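Long-range contacts in putative translation initiation inhibitor (Salmonella typhimurium, PDB 3GTZ), which is of unknown function but belongs to the RutC (YjgF-like) family and has been named a putative translation initiation inhibitor: residues N22-G28 / I110-V116; M78-W82 / V93-V97. One frame throughout, in Å; residues are numbered along the deposited sequence.

Interaction 1 of 2, residues N22-G28 / I110-V116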
loop_
_atom_site.group_PDB
_atom_site.type_symbol
_atom_site.label_atom_id
_atom_site.label_comp_id
_atom_site.label_asym_id
_atom_site.label_seq_id
_atom_site.Cartn_x
_atom_site.Cartn_y
_atom_site.Cartn_z
ATOM N N ASN A 22 -17.087 5.980 -0.926
ATOM C CA ASN A 22 -16.880 6.374 -2.321
ATOM C C ASN A 22 -15.511 6.008 -2.864
ATOM O O ASN A 22 -14.993 6.678 -3.759
ATOM C CB ASN A 22 -17.162 7.879 -2.499
ATOM C CG ASN A 22 -18.493 8.282 -1.876
ATOM O OD1 ASN A 22 -18.535 9.043 -0.912
ATOM N ND2 ASN A 22 -19.566 7.705 -2.366
ATOM N N THR A 23 -14.953 4.926 -2.319
ATOM C CA THR A 23 -13.621 4.465 -2.644
ATOM C C THR A 23 -13.673 2.966 -2.804
ATOM O O THR A 23 -14.452 2.303 -2.170
ATOM C CB THR A 23 -12.649 4.836 -1.544
ATOM O OG1 THR A 23 -12.858 6.212 -1.170
ATOM C CG2 THR A 23 -11.225 4.627 -1.977
ATOM N N LEU A 24 -12.852 2.446 -3.692
ATOM C CA LEU A 24 -12.906 1.060 -4.113
ATOM C C LEU A 24 -11.477 0.561 -4.081
ATOM O O LEU A 24 -10.553 1.250 -4.561
ATOM C CB LEU A 24 -13.458 0.958 -5.539
ATOM C CG LEU A 24 -13.495 -0.449 -6.179
ATOM C CD1 LEU A 24 -14.575 -0.578 -7.321
ATOM C CD2 LEU A 24 -12.116 -0.842 -6.689
ATOM N N TRP A 25 -11.296 -0.621 -3.504
ATOM C CA TRP A 25 -9.986 -1.246 -3.363
ATOM C C TRP A 25 -10.062 -2.597 -4.049
ATOM O O TRP A 25 -11.098 -3.300 -3.951
ATOM C CB TRP A 25 -9.695 -1.515 -1.919
ATOM C CG TRP A 25 -9.293 -0.371 -1.087
ATOM C CD1 TRP A 25 -8.007 -0.020 -0.741
ATOM C CD2 TRP A 25 -10.152 0.521 -0.384
ATOM N NE1 TRP A 25 -8.018 1.070 0.083
ATOM C CE2 TRP A 25 -9.321 1.421 0.332
ATOM C CE3 TRP A 25 -11.532 0.663 -0.299
ATOM C CZ2 TRP A 25 -9.836 2.452 1.135
ATOM C CZ3 TRP A 25 -12.061 1.725 0.488
ATOM C CH2 TRP A 25 -11.214 2.587 1.196
ATOM N N TYR A 26 -8.959 -2.976 -4.692
ATOM C CA TYR A 26 -8.894 -4.196 -5.491
ATOM C C TYR A 26 -7.470 -4.528 -5.803
ATOM O O TYR A 26 -6.674 -3.640 -5.980
ATOM C CB TYR A 26 -9.609 -3.953 -6.819
ATOM C CG TYR A 26 -9.513 -5.082 -7.815
ATOM C CD1 TYR A 26 -10.208 -6.276 -7.602
ATOM C CD2 TYR A 26 -8.755 -4.960 -8.973
ATOM C CE1 TYR A 26 -10.147 -7.323 -8.509
ATOM C CE2 TYR A 26 -8.660 -6.023 -9.890
ATOM C CZ TYR A 26 -9.379 -7.193 -9.658
ATOM O OH TYR A 26 -9.343 -8.247 -10.572
ATOM N N THR A 27 -7.180 -5.813 -5.952
ATOM C CA THR A 27 -5.872 -6.290 -6.328
ATOM C C THR A 27 -6.028 -7.211 -7.526
ATOM O O THR A 27 -6.708 -8.209 -7.443
ATOM C CB THR A 27 -5.192 -7.056 -5.154
ATOM O OG1 THR A 27 -4.598 -6.113 -4.238
ATOM C CG2 THR A 27 -4.088 -8.010 -5.686
ATOM N N GLY A 28 -5.390 -6.900 -8.642
ATOM C CA GLY A 28 -5.525 -7.749 -9.797
ATOM C C GLY A 28 -4.376 -8.720 -9.844
ATOM O O GLY A 28 -3.231 -8.350 -9.611
ATOM N N ILE A 110 -1.250 -6.241 -9.300
ATOM C CA ILE A 110 -1.531 -4.794 -9.375
ATOM C C ILE A 110 -2.616 -4.349 -8.392
ATOM O O ILE A 110 -3.766 -4.757 -8.513
ATOM C CB ILE A 110 -1.968 -4.372 -10.801
ATOM C CG1 ILE A 110 -0.922 -4.770 -11.864
ATOM C CG2 ILE A 110 -2.199 -2.883 -10.841
ATOM C CD1 ILE A 110 -1.307 -4.403 -13.297
ATOM N N LYS A 111 -2.262 -3.526 -7.418
ATOM C CA LYS A 111 -3.247 -3.066 -6.462
ATOM C C LYS A 111 -3.686 -1.659 -6.851
ATOM O O LYS A 111 -2.894 -0.816 -7.259
ATOM C CB LYS A 111 -2.723 -3.217 -4.995
ATOM C CG LYS A 111 -2.581 -1.981 -4.186
ATOM C CD LYS A 111 -2.139 -2.265 -2.701
ATOM C CE LYS A 111 -2.868 -1.298 -1.681
ATOM N NZ LYS A 111 -2.943 0.215 -2.067
ATOM N N ILE A 112 -4.964 -1.426 -6.673
ATOM C CA ILE A 112 -5.708 -0.292 -7.227
ATOM C C ILE A 112 -6.566 0.280 -6.121
ATOM O O ILE A 112 -7.239 -0.474 -5.429
ATOM C CB ILE A 112 -6.588 -0.859 -8.350
ATOM C CG1 ILE A 112 -5.719 -1.062 -9.587
ATOM C CG2 ILE A 112 -7.817 -0.070 -8.624
ATOM C CD1 ILE A 112 -4.873 0.081 -9.904
ATOM N N VAL A 113 -6.471 1.584 -5.893
ATOM C CA VAL A 113 -7.508 2.334 -5.181
ATOM C C VAL A 113 -8.145 3.266 -6.207
ATOM O O VAL A 113 -7.427 3.921 -6.925
ATOM C CB VAL A 113 -6.924 3.216 -4.075
ATOM C CG1 VAL A 113 -8.021 3.755 -3.198
ATOM C CG2 VAL A 113 -5.892 2.460 -3.247
ATOM N N ALA A 114 -9.475 3.304 -6.281
ATOM C CA ALA A 114 -10.227 4.072 -7.282
ATOM C C ALA A 114 -11.419 4.800 -6.655
ATOM O O ALA A 114 -11.848 4.431 -5.554
ATOM C CB ALA A 114 -10.741 3.122 -8.378
ATOM N N ALA A 115 -11.961 5.804 -7.365
ATOM C CA ALA A 115 -13.173 6.524 -6.931
ATOM C C ALA A 115 -14.369 5.832 -7.545
ATOM O O ALA A 115 -14.304 5.365 -8.685
ATOM C CB ALA A 115 -13.147 7.966 -7.352
ATOM N N VAL A 116 -15.459 5.750 -6.796
ATOM C CA VAL A 116 -16.619 5.000 -7.245
ATOM C C VAL A 116 -17.909 5.739 -6.848
ATOM O O VAL A 116 -17.941 6.341 -5.778
ATOM C CB VAL A 116 -16.632 3.597 -6.674
ATOM C CG1 VAL A 116 -16.674 3.660 -5.180
ATOM C CG2 VAL A 116 -17.871 2.858 -7.181
#
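T23, W25 and V113 meet on one face of two antiparallel strands. CG1 of V113, set anti to its backbone N (chi1 -169°), reaches 3.5 Å from T23 CG2, and both methyls lie over the rim of one face of the W25 indole. The second methyl, V113 CG2, stands 4.1 Å from W25 CD1, the two side chains lying alongside each other and pointing the same way. Further along this face T27 OG1 rests 3.5 Å from K111 CB. The other face carries L24, Y26, I112 and A114, with L24 CB 4.2 Å from V116 CG1. Beneath these side chains the hydrogen-bonded pairs are L24 with A114, Y26 with I112 and G28 with I110, each bonded in both directions; the shortest of the six bonds is G28 N to I110 O, 2.7 Å. A seventh backbone bond, V116 N to N22 O, is longer at 3.2 Å. Helix 37-54 packs against the second face, Y26 and I112 both touching I48 and A114 touching L52. The first face turns to other subunits: W25 packs on L63 of the second subunit, and V113 on W25 of the third. Strands 15-20 and 62-69 flank the pair. A sheet with helices on one face and neighbouring subunits on the other is typical of the trimeric YjgF-like fold, here with 23-28 and 108-115 as central strands.

Interaction 2 of 2, residues M78-W82 / V93-V97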
loop_
_atom_site.group_PDB
_atom_site.type_symbol
_atom_site.label_atom_id
_atom_site.label_comp_id
_atom_site.label_asym_id
_atom_site.label_seq_id
_atom_site.Cartn_x
_atom_site.Cartn_y
_atom_site.Cartn_z
ATOM N N MET A 78 5.910 -4.765 -18.759
ATOM C CA MET A 78 4.755 -4.216 -18.060
ATOM C C MET A 78 4.487 -2.740 -18.348
ATOM O O MET A 78 3.340 -2.326 -18.328
ATOM C CB MET A 78 4.776 -4.557 -16.542
ATOM C CG MET A 78 5.294 -3.542 -15.607
ATOM S SD MET A 78 4.335 -2.006 -15.526
ATOM C CE MET A 78 5.569 -1.001 -14.688
ATOM N N ASN A 79 5.516 -1.952 -18.640
ATOM C CA ASN A 79 5.322 -0.555 -19.130
ATOM C C ASN A 79 4.685 -0.464 -20.509
ATOM O O ASN A 79 3.917 0.455 -20.794
ATOM C CB ASN A 79 6.642 0.214 -19.172
ATOM C CG ASN A 79 7.067 0.690 -17.810
ATOM O OD1 ASN A 79 6.230 0.871 -16.912
ATOM N ND2 ASN A 79 8.367 0.892 -17.631
ATOM N N LYS A 80 5.036 -1.396 -21.375
ATOM C CA LYS A 80 4.454 -1.464 -22.691
ATOM C C LYS A 80 2.964 -1.739 -22.556
ATOM O O LYS A 80 2.189 -1.081 -23.194
ATOM C CB LYS A 80 5.140 -2.565 -23.464
ATOM C CG LYS A 80 4.870 -2.669 -24.949
ATOM C CD LYS A 80 5.073 -4.144 -25.365
ATOM C CE LYS A 80 5.746 -4.305 -26.694
ATOM N NZ LYS A 80 5.728 -5.767 -27.050
ATOM N N ALA A 81 2.555 -2.687 -21.703
ATOM C CA ALA A 81 1.118 -2.943 -21.464
ATOM C C ALA A 81 0.449 -1.744 -20.830
ATOM O O ALA A 81 -0.581 -1.287 -21.271
ATOM C CB ALA A 81 0.929 -4.161 -20.604
ATOM N N TRP A 82 1.054 -1.200 -19.796
ATOM C CA TRP A 82 0.505 -0.007 -19.154
ATOM C C TRP A 82 0.316 1.097 -20.175
ATOM O O TRP A 82 -0.733 1.738 -20.200
ATOM C CB TRP A 82 1.444 0.469 -18.051
ATOM C CG TRP A 82 1.021 1.708 -17.367
ATOM C CD1 TRP A 82 1.302 2.973 -17.752
ATOM C CD2 TRP A 82 0.263 1.817 -16.158
ATOM N NE1 TRP A 82 0.758 3.867 -16.883
ATOM C CE2 TRP A 82 0.138 3.188 -15.875
ATOM C CE3 TRP A 82 -0.305 0.889 -15.282
ATOM C CZ2 TRP A 82 -0.544 3.663 -14.775
ATOM C CZ3 TRP A 82 -0.973 1.356 -14.170
ATOM C CH2 TRP A 82 -1.108 2.734 -13.933
ATOM N N VAL A 93 -1.548 8.076 -9.746
ATOM C CA VAL A 93 -0.202 7.926 -9.183
ATOM C C VAL A 93 0.200 6.480 -9.375
ATOM O O VAL A 93 -0.601 5.579 -9.240
ATOM C CB VAL A 93 -0.124 8.307 -7.678
ATOM C CG1 VAL A 93 1.290 8.101 -7.131
ATOM C CG2 VAL A 93 -0.512 9.743 -7.486
ATOM N N ARG A 94 1.438 6.265 -9.766
ATOM C CA ARG A 94 1.899 4.937 -10.104
ATOM C C ARG A 94 3.196 4.677 -9.406
ATOM O O ARG A 94 4.002 5.573 -9.183
ATOM C CB ARG A 94 2.092 4.769 -11.617
ATOM C CG ARG A 94 2.813 3.467 -11.981
ATOM C CD ARG A 94 2.377 2.920 -13.275
ATOM N NE ARG A 94 3.203 3.367 -14.374
ATOM C CZ ARG A 94 4.238 2.697 -14.863
ATOM N NH1 ARG A 94 4.613 1.550 -14.337
ATOM N NH2 ARG A 94 4.927 3.207 -15.879
ATOM N N CYS A 95 3.406 3.418 -9.106
ATOM C CA CYS A 95 4.514 3.031 -8.320
ATOM C C CYS A 95 4.779 1.545 -8.643
ATOM O O CYS A 95 3.884 0.701 -8.513
ATOM C CB CYS A 95 4.074 3.298 -6.889
ATOM S SG CYS A 95 4.883 2.395 -5.722
ATOM N N THR A 96 5.984 1.261 -9.134
ATOM C CA THR A 96 6.381 -0.077 -9.512
ATOM C C THR A 96 7.581 -0.541 -8.703
ATOM O O THR A 96 8.589 0.155 -8.650
ATOM C CB THR A 96 6.766 -0.123 -10.986
ATOM O OG1 THR A 96 5.769 0.560 -11.750
ATOM C CG2 THR A 96 6.835 -1.533 -11.466
ATOM N N VAL A 97 7.466 -1.716 -8.089
ATOM C CA VAL A 97 8.559 -2.331 -7.352
ATOM C C VAL A 97 8.616 -3.821 -7.602
ATOM O O VAL A 97 7.614 -4.423 -7.949
ATOM C CB VAL A 97 8.392 -2.141 -5.852
ATOM C CG1 VAL A 97 8.268 -0.666 -5.525
ATOM C CG2 VAL A 97 7.183 -2.959 -5.329
#
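M78 and T96 meet tip to tip where helix 75-85 packs on strand 93-98 within the beta-alpha-beta unit 62-69, 75-85, 93-98. M78 CE is modelled 3.5 Å from T96 CG2, but its place is doubtful because it lies too close to R94 NH1; I67 and L69 of strand 62-69 also touch this methionine. One residue on, N79 offers OD1 to the guanidinium of R94. The bond from R94 NH2 to N79 OD1 is 2.9 Å long and bent, its donor above the amide plane; a weaker one comes from NH1, whose position is less sure. N79 OD1 comes to the edge of the guanidinium, near its plane, and the amide is turned 78° from it. A turn later W82 and R94 run alongside each other with their ends pointing opposite ways, and W82 lies against one face of the guanidinium, the two planes inclined by 33°. R94 CZ is 4.0 Å from the centroid of the five-membered ring, almost on its normal, a cation-pi contact. Thus one guanidinium is held from its edge by N79 and over one face by W82, which probably restrains its rotation. The indole is itself positioned by another subunit, its NE1 hydrogen-bonded to the backbone oxygen of R13 of the third subunit. Nearer the strand, the aliphatic part of R94 makes a CH-pi contact, with CD 3.4 Å from the centroid of the W82 six-membered ring.

In the fold
Interactions 1 and 2 belong to the same mixed sheet, their centres about 16 Å apart and their nearest atoms about 6 Å apart. Strand 62-69 lies between them, antiparallel to 108-115 and parallel to 93-98. Along the chain, 78-82 and 93-97 both fall between 22-28 and 110-116: the long connection bridged by interaction 1 contains the local crossover of interaction 2. Interaction 1 thus joins an early strand to the last one in mid-sheet, while interaction 2 fixes helix 75-85 to the strand at the sheet's edge within this chain. Both touch the third subunit, so each also borders the trimer interface.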